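Local coordinates for protein xyloglucan-specific endo-beta-1,4-glucanase BoGH5A (Bacteroides ovatus, PDB 3ZMR) that cleaves internal beta-1,4-glucosidic linkages in the backbone of plant xyloglucans, with retention of anomeric configuration, releasing xyloglucan oligosaccharides, at residues D31-W36 against V77-A82; S39-W44 against R71-T76; I60-N65 against I87-S92. All coordinates share one frame; numbering follows the deposited sequence.

Interaction 1 of 3, residues D31-W36 against V77-A82; sequences DGPAEW and VSASGA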
loop_
_atom_site.group_PDB
_atom_site.type_symbol
_atom_site.label_atom_id
_atom_site.label_comp_id
_atom_site.label_asym_id
_atom_site.label_seq_id
_atom_site.Cartn_x
_atom_site.Cartn_y
_atom_site.Cartn_z
ATOM N N ASP A 31 37.655 18.689 16.566
ATOM C CA ASP A 31 38.403 19.779 17.206
ATOM C C ASP A 31 39.686 19.999 16.415
ATOM O O ASP A 31 40.742 19.460 16.742
ATOM C CB ASP A 31 38.692 19.418 18.664
ATOM C CG ASP A 31 39.195 20.595 19.491
ATOM O OD1 ASP A 31 39.393 21.697 18.954
ATOM O OD2 ASP A 31 39.397 20.412 20.709
ATOM N N GLY A 32 39.588 20.812 15.374
ATOM C CA GLY A 32 40.689 20.954 14.421
ATOM C C GLY A 32 41.279 22.342 14.234
ATOM O O GLY A 32 40.849 23.309 14.851
ATOM N N PRO A 33 42.277 22.452 13.354
ATOM C CA PRO A 33 42.964 23.729 13.104
ATOM C C PRO A 33 42.198 24.630 12.153
ATOM O O PRO A 33 41.008 24.400 11.913
ATOM C CB PRO A 33 44.302 23.281 12.511
ATOM C CG PRO A 33 43.978 22.002 11.815
ATOM C CD PRO A 33 42.904 21.335 12.623
ATOM N N ALA A 34 42.888 25.640 11.625
ATOM C CA ALA A 34 42.289 26.647 10.739
ATOM C C ALA A 34 41.611 26.035 9.524
ATOM O O ALA A 34 40.614 26.587 9.006
ATOM C CB ALA A 34 43.340 27.660 10.295
ATOM N N GLU A 35 42.159 24.905 9.075
ATOM C CA GLU A 35 41.608 24.174 7.943
ATOM C C GLU A 35 41.764 22.660 8.118
ATOM O O GLU A 35 42.845 22.156 8.431
ATOM C CB GLU A 35 42.298 24.610 6.650
ATOM C CG GLU A 35 41.707 24.018 5.383
ATOM C CD GLU A 35 42.418 24.535 4.152
ATOM O OE1 GLU A 35 43.350 25.359 4.300
ATOM O OE2 GLU A 35 42.058 24.102 3.043
ATOM N N TRP A 36 40.674 21.940 7.920
ATOM C CA TRP A 36 40.712 20.484 7.858
ATOM C C TRP A 36 39.705 19.983 6.845
ATOM O O TRP A 36 38.882 20.743 6.319
ATOM C CB TRP A 36 40.513 19.856 9.239
ATOM C CG TRP A 36 39.340 20.435 10.045
ATOM C CD1 TRP A 36 39.436 21.348 11.062
ATOM C CD2 TRP A 36 37.936 20.143 9.923
ATOM N NE1 TRP A 36 38.218 21.641 11.574
ATOM C CE2 TRP A 36 37.270 20.921 10.910
ATOM C CE3 TRP A 36 37.175 19.305 9.095
ATOM C CZ2 TRP A 36 35.886 20.890 11.079
ATOM C CZ3 TRP A 36 35.788 19.297 9.252
ATOM C CH2 TRP A 36 35.162 20.080 10.246
ATOM N N VAL A 77 39.398 12.144 8.555
ATOM C CA VAL A 77 39.591 13.571 8.866
ATOM C C VAL A 77 41.078 13.899 8.708
ATOM O O VAL A 77 41.932 13.225 9.276
ATOM C CB VAL A 77 39.134 13.908 10.296
ATOM C CG1 VAL A 77 39.076 15.409 10.488
ATOM C CG2 VAL A 77 37.770 13.252 10.602
ATOM N N SER A 78 41.381 14.954 7.951
ATOM C CA SER A 78 42.771 15.280 7.666
ATOM C C SER A 78 43.060 16.769 7.753
ATOM O O SER A 78 42.169 17.599 7.598
ATOM C CB SER A 78 43.149 14.751 6.288
ATOM O OG SER A 78 42.372 15.340 5.278
ATOM N N ALA A 79 44.320 17.089 8.002
ATOM C CA ALA A 79 44.770 18.475 8.060
ATOM C C ALA A 79 46.254 18.488 7.725
ATOM O O ALA A 79 46.970 17.524 7.989
ATOM C CB ALA A 79 44.523 19.061 9.436
ATOM N N SER A 80 46.696 19.598 7.155
ATOM C CA SER A 80 48.067 19.763 6.720
ATOM C C SER A 80 49.017 19.596 7.889
ATOM O O SER A 80 48.814 20.178 8.954
ATOM C CB SER A 80 48.224 21.132 6.096
ATOM O OG SER A 80 47.561 21.185 4.853
ATOM N N GLY A 81 50.029 18.756 7.682
ATOM C CA GLY A 81 51.050 18.467 8.699
ATOM C C GLY A 81 50.589 17.740 9.960
ATOM O O GLY A 81 51.315 17.696 10.955
ATOM N N ALA A 82 49.383 17.176 9.921
ATOM C CA ALA A 82 48.811 16.446 11.061
ATOM C C ALA A 82 48.495 15.021 10.610
ATOM O O ALA A 82 48.187 14.815 9.436
ATOM C CB ALA A 82 47.538 17.126 11.563
HETATM O O HOH W 1 44.991 21.435 6.283
#
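W36 and P33 both meet A79, P33 with its ring and W36 only with its CB. The indole of W36 has no atom of 77-82 within 4.5 Å of either face or its edges; I30, V58 and Q56 touch this side chain, and its NE1 is hydrogen-bonded to G54 O. Only its root takes part: W36 CB is 4.1 Å from A79 CB, and W36 CA is 3.2 Å from S78 O. CG sits between the backbone N and the carbonyl carbon (chi1 47°), and the indole beyond it leads away from 77-82, leaving CB beside A79. On the P33 ring, CG is the atom that touches, 3.8 Å from A79 CB. The A79 methyl therefore faces W36 CB, P33 CG and the carbonyl oxygen of E35, its distance to E35 O being 3.7 Å. Within 31-36 the absence of a side chain at G32 matters, since a CB there would collide with W36 CD1. On the other segment a type II turn runs from A79 to A82, closed by A82 N to A79 O at 3.1 Å, with G81 at a positive phi of 66°. One water links the two loops, donating to E35 O (3.1 Å) and accepting from S80 N (2.7 Å). With no direct hydrogen bond between the segments, the contact rests on apolar packing around one methyl and on that water bridge.

Interaction 2 of 3, residues S39-W44 against R71-T76; sequences STSESW and RTATVT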
loop_
_atom_site.group_PDB
_atom_site.type_symbol
_atom_site.label_atom_id
_atom_site.label_comp_id
_atom_site.label_asym_id
_atom_site.label_seq_id
_atom_site.Cartn_x
_atom_site.Cartn_y
_atom_site.Cartn_z
ATOM N N SER A 39 36.553 13.108 4.167
ATOM C CA SER A 39 36.025 12.246 3.124
ATOM C C SER A 39 35.528 10.954 3.798
ATOM O O SER A 39 35.808 10.700 4.988
ATOM C CB SER A 39 37.076 11.940 2.050
ATOM O OG SER A 39 38.119 11.142 2.558
ATOM N N THR A 40 34.756 10.184 3.047
ATOM C CA THR A 40 34.331 8.843 3.463
ATOM C C THR A 40 34.634 7.812 2.360
ATOM O O THR A 40 34.773 8.144 1.174
ATOM C CB THR A 40 32.818 8.745 3.812
ATOM O OG1 THR A 40 32.050 8.522 2.625
ATOM C CG2 THR A 40 32.316 9.990 4.532
ATOM N N SER A 41 34.687 6.549 2.772
ATOM C CA SER A 41 35.116 5.463 1.890
ATOM C C SER A 41 33.969 4.808 1.106
ATOM O O SER A 41 34.223 3.964 0.251
ATOM C CB SER A 41 35.856 4.402 2.711
ATOM O OG SER A 41 34.947 3.686 3.532
ATOM N N GLU A 42 32.721 5.174 1.421
ATOM C CA GLU A 42 31.536 4.544 0.818
ATOM C C GLU A 42 30.428 5.577 0.590
ATOM O O GLU A 42 30.202 6.440 1.433
ATOM C CB GLU A 42 30.990 3.406 1.694
ATOM C CG GLU A 42 31.978 2.290 2.007
ATOM C CD GLU A 42 32.335 1.428 0.803
ATOM O OE1 GLU A 42 31.670 1.511 -0.257
ATOM O OE2 GLU A 42 33.279 0.635 0.934
ATOM N N SER A 43 29.738 5.451 -0.531
ATOM C CA SER A 43 28.720 6.416 -0.955
ATOM C C SER A 43 27.512 6.447 -0.031
ATOM O O SER A 43 26.822 7.454 0.029
ATOM C CB SER A 43 28.273 6.139 -2.396
ATOM O OG SER A 43 27.679 4.861 -2.518
ATOM N N TRP A 44 27.281 5.360 0.708
ATOM C CA TRP A 44 26.116 5.289 1.635
ATOM C C TRP A 44 26.376 5.947 3.002
ATOM O O TRP A 44 25.477 6.075 3.840
ATOM C CB TRP A 44 25.651 3.835 1.862
ATOM C CG TRP A 44 26.739 2.874 2.350
ATOM C CD1 TRP A 44 27.496 2.033 1.561
ATOM C CD2 TRP A 44 27.216 2.678 3.700
ATOM N NE1 TRP A 44 28.375 1.323 2.328
ATOM C CE2 TRP A 44 28.247 1.700 3.635
ATOM C CE3 TRP A 44 26.867 3.213 4.961
ATOM C CZ2 TRP A 44 28.933 1.254 4.762
ATOM C CZ3 TRP A 44 27.561 2.762 6.100
ATOM C CH2 TRP A 44 28.573 1.768 5.981
ATOM N N ARG A 71 27.513 -3.846 6.945
ATOM C CA ARG A 71 28.456 -3.134 6.092
ATOM C C ARG A 71 29.277 -2.140 6.894
ATOM O O ARG A 71 28.859 -1.650 7.952
ATOM C CB ARG A 71 27.771 -2.454 4.907
ATOM C CG ARG A 71 26.674 -1.458 5.254
ATOM C CD ARG A 71 25.956 -1.033 3.986
ATOM N NE ARG A 71 24.996 0.055 4.244
ATOM C CZ ARG A 71 24.241 0.641 3.311
ATOM N NH1 ARG A 71 24.308 0.260 2.043
ATOM N NH2 ARG A 71 23.402 1.617 3.640
ATOM N N THR A 72 30.455 -1.852 6.360
ATOM C CA THR A 72 31.406 -0.977 7.023
ATOM C C THR A 72 31.975 0.087 6.085
ATOM O O THR A 72 32.011 -0.059 4.868
ATOM C CB THR A 72 32.583 -1.764 7.633
ATOM O OG1 THR A 72 33.320 -2.432 6.591
ATOM C CG2 THR A 72 32.089 -2.777 8.689
ATOM N N ALA A 73 32.395 1.175 6.699
ATOM C CA ALA A 73 33.031 2.280 6.000
ATOM C C ALA A 73 34.011 2.969 6.943
ATOM O O ALA A 73 34.085 2.682 8.161
ATOM C CB ALA A 73 31.990 3.271 5.535
ATOM N N THR A 74 34.800 3.863 6.359
ATOM C CA THR A 74 35.603 4.782 7.171
ATOM C C THR A 74 35.270 6.225 6.819
ATOM O O THR A 74 34.757 6.527 5.732
ATOM C CB THR A 74 37.120 4.557 7.009
ATOM O OG1 THR A 74 37.481 4.760 5.638
ATOM C CG2 THR A 74 37.505 3.167 7.443
ATOM N N VAL A 75 35.542 7.091 7.784
ATOM C CA VAL A 75 35.494 8.542 7.624
ATOM C C VAL A 75 36.885 9.052 8.002
ATOM O O VAL A 75 37.379 8.808 9.119
ATOM C CB VAL A 75 34.422 9.171 8.547
ATOM C CG1 VAL A 75 34.421 10.689 8.421
ATOM C CG2 VAL A 75 33.030 8.620 8.208
ATOM N N THR A 76 37.509 9.753 7.061
ATOM C CA THR A 76 38.875 10.233 7.228
ATOM C C THR A 76 38.897 11.729 7.399
ATOM O O THR A 76 38.439 12.476 6.522
ATOM C CB THR A 76 39.717 9.833 6.012
ATOM O OG1 THR A 76 39.795 8.409 5.981
ATOM C CG2 THR A 76 41.155 10.401 6.081
#
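R71 lays its guanidinium flat on the indole of W44, centres 3.7 Å apart and planes 4° from parallel, and this cation-pi stack is the tightly packed end of the contact. NE lies over the centre of the ring, and the aliphatic CD joins in through a CH-pi contact with the five-membered ring, the chain being extended from CG to NE. The opposite face of the indole carries E42 CB, offset toward the rim, while T72 O meets the edge at W44 CZ2, 3.3 Å away. R71 NE is also hydrogen-bonded to Q91 OE1, fixing the group twice. An alanine in place of W44 would probably leave the guanidinium of R71 without its flat cover, freer to turn, and open a gap beside A73. The solvent side is looser: S39 and S41 are exposed, and S39 OG is 4.0 Å from T76 CB. On the other, inward face of the sheet, T40 CG2 lies beside V75 CG2 at 4.0 Å. Backbone bonds join the strands, S39 N to T76 O at 3.1 Å and T76 N to S39 O at 2.8 Å. Where the strand ends, S41 N still reaches T74 O, but T74 N turns to the hydroxyl S41 OG (2.8 Å, 170°), a side chain standing in for a carbonyl. Such antiparallel pairing of neighbouring strands belongs here to the beta-sandwich of the BACON domain.

Interaction 3 of 3, residues I60-N65 against I87-S92; sequences ITVEAN and INVKQS
V89 is where 87-92 first meets 60-65, its CG1 standing 4.3 Å from V62 CG1. This is a loose apolar contact between buried side chains, and F19 also touches both valines. Residues 60-62 belong to the antiparallel sheet of strands 24-31, 55-62 and 45-47, whereas 87-91 belongs to the mixed sheet that also holds 71-78. The pair thus bridges the two sheets of the BACON beta-sandwich, with the touching parts, taken from CA to CA over 62-65 and 89-92, inclined at 29°. Two residues on, Q91 also points toward 60-65. Its CG is anti to the backbone N (chi1 -175°) and the chain beyond is extended, which carries the amide out to meet V62 tip to tip, NE2 lying 3.4 Å from V62 CG2. NE2 donates to E63 O at 2.9 Å with an angle of 157°; the oxygen lies in the amide plane, and D20 O takes a second bond from the same nitrogen. N65 CB rests on the amide carbon, 3.6 Å from Q91 CD. The buried amide is therefore held by bonds at both its polar atoms, with R71 supplying the donor to OE1. S92 contributes through its backbone: N65 ND2 donates to S92 O at 3.0 Å, approaching from well above the carbonyl plane. That nitrogen also bonds K69 O, while N65 OD1 accepts a bond from T67 OG1.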
loop_
_atom_site.group_PDB
_atom_site.type_symbol
_atom_site.label_atom_id
_atom_site.label_comp_id
_atom_site.label_asym_id
_atom_site.label_seq_id
_atom_site.Cartn_x
_atom_site.Cartn_y
_atom_site.Cartn_z
ATOM N N ILE A 60 27.412 12.648 10.615
ATOM C CA ILE A 60 27.663 11.444 9.824
ATOM C C ILE A 60 26.300 10.770 9.612
ATOM O O ILE A 60 25.602 10.461 10.583
ATOM C CB ILE A 60 28.657 10.483 10.520
ATOM C CG1 ILE A 60 29.991 11.204 10.812
ATOM C CG2 ILE A 60 28.885 9.242 9.660
ATOM C CD1 ILE A 60 30.709 11.796 9.602
ATOM N N THR A 61 25.934 10.600 8.342
ATOM C CA THR A 61 24.618 10.114 7.943
ATOM C C THR A 61 24.766 8.859 7.088
ATOM O O THR A 61 25.589 8.798 6.164
ATOM C CB THR A 61 23.833 11.199 7.168
ATOM O OG1 THR A 61 23.840 12.415 7.929
ATOM C CG2 THR A 61 22.371 10.769 6.910
ATOM N N VAL A 62 23.971 7.849 7.409
ATOM C CA VAL A 62 23.941 6.632 6.627
ATOM C C VAL A 62 22.603 6.486 5.928
ATOM O O VAL A 62 21.539 6.812 6.487
ATOM C CB VAL A 62 24.244 5.364 7.475
ATOM C CG1 VAL A 62 25.645 5.451 8.097
ATOM C CG2 VAL A 62 23.167 5.107 8.538
ATOM N N GLU A 63 22.678 5.948 4.721
ATOM C CA GLU A 63 21.490 5.499 4.008
ATOM C C GLU A 63 20.958 4.230 4.655
ATOM O O GLU A 63 21.682 3.505 5.335
ATOM C CB GLU A 63 21.830 5.222 2.540
ATOM C CG GLU A 63 22.158 6.461 1.734
ATOM C CD GLU A 63 22.598 6.167 0.308
ATOM O OE1 GLU A 63 22.838 4.980 -0.039
ATOM O OE2 GLU A 63 22.726 7.141 -0.471
ATOM N N ALA A 64 19.686 3.955 4.432
ATOM C CA ALA A 64 19.093 2.693 4.878
ATOM C C ALA A 64 19.873 1.530 4.273
ATOM O O ALA A 64 20.303 1.602 3.120
ATOM C CB ALA A 64 17.632 2.613 4.454
ATOM N N ASN A 65 20.106 0.493 5.082
ATOM C CA ASN A 65 20.814 -0.703 4.611
ATOM C C ASN A 65 19.820 -1.802 4.198
ATOM O O ASN A 65 19.333 -2.524 5.030
ATOM C CB ASN A 65 21.750 -1.232 5.694
ATOM C CG ASN A 65 22.556 -2.442 5.227
ATOM O OD1 ASN A 65 22.587 -2.750 4.033
ATOM N ND2 ASN A 65 23.207 -3.124 6.165
ATOM N N ILE A 87 37.913 7.280 11.336
ATOM C CA ILE A 87 36.785 6.799 12.123
ATOM C C ILE A 87 36.163 5.573 11.438
ATOM O O ILE A 87 35.960 5.555 10.242
ATOM C CB ILE A 87 35.721 7.927 12.235
ATOM C CG1 ILE A 87 36.286 9.134 12.993
ATOM C CG2 ILE A 87 34.417 7.404 12.843
ATOM C CD1 ILE A 87 35.480 10.418 12.837
ATOM N N ASN A 88 35.893 4.539 12.227
ATOM C CA ASN A 88 35.172 3.357 11.740
ATOM C C ASN A 88 33.659 3.609 11.815
ATOM O O ASN A 88 33.180 4.168 12.805
ATOM C CB ASN A 88 35.492 2.116 12.590
ATOM C CG ASN A 88 36.931 1.619 12.405
ATOM O OD1 ASN A 88 37.393 1.396 11.283
ATOM N ND2 ASN A 88 37.640 1.461 13.523
ATOM N N VAL A 89 32.952 3.170 10.770
ATOM C CA VAL A 89 31.493 3.147 10.719
ATOM C C VAL A 89 31.004 1.744 10.379
ATOM O O VAL A 89 31.394 1.163 9.357
ATOM C CB VAL A 89 30.949 4.142 9.665
ATOM C CG1 VAL A 89 29.420 4.090 9.596
ATOM C CG2 VAL A 89 31.429 5.545 10.000
ATOM N N LYS A 90 30.137 1.224 11.240
ATOM C CA LYS A 90 29.531 -0.097 11.031
ATOM C C LYS A 90 28.018 0.093 11.047
ATOM O O LYS A 90 27.469 0.714 11.955
ATOM C CB LYS A 90 29.926 -1.074 12.137
ATOM C CG LYS A 90 29.379 -2.490 11.948
ATOM C CD LYS A 90 29.816 -3.423 13.073
ATOM C CE LYS A 90 31.314 -3.641 13.085
ATOM N NZ LYS A 90 31.708 -4.521 14.223
ATOM N N GLN A 91 27.369 -0.468 10.040
ATOM C CA GLN A 91 25.915 -0.450 9.929
ATOM C C GLN A 91 25.368 -1.886 9.840
ATOM O O GLN A 91 25.766 -2.651 8.974
ATOM C CB GLN A 91 25.464 0.359 8.725
ATOM C CG GLN A 91 23.952 0.481 8.677
ATOM C CD GLN A 91 23.423 1.332 7.537
ATOM O OE1 GLN A 91 24.025 1.424 6.459
ATOM N NE2 GLN A 91 22.230 1.919 7.751
ATOM N N SER A 92 24.437 -2.211 10.734
ATOM C CA SER A 92 23.862 -3.552 10.789
ATOM C C SER A 92 22.845 -3.814 9.692
ATOM O O SER A 92 22.372 -2.899 9.015
ATOM C CB SER A 92 23.306 -3.890 12.164
ATOM O OG SER A 92 22.357 -2.960 12.565
#

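Overall arrangement
All three contacts lie in the BACON domain, away from the substrate sites of the catalytic barrel. Interactions 2 and 3 have centres about 8 Å apart; that of interaction 1 lies about 19 Å and 23 Å from them. Strand 71-78 serves interactions 1 and 2 and lies beside strand 85-91 of interaction 3 in the mixed sheet. V75 O and I87 N (2.7 Å) connect interactions 2 and 3, and V77 packs on I87 between interactions 1 and 3. Along the chain, interaction 2 falls between the two segments of interaction 1, whereas interaction 3 alternates with both. Segments 20 to 40 residues apart are thereby interleaved into one compact domain, which may distance the catalytic module from the cell surface.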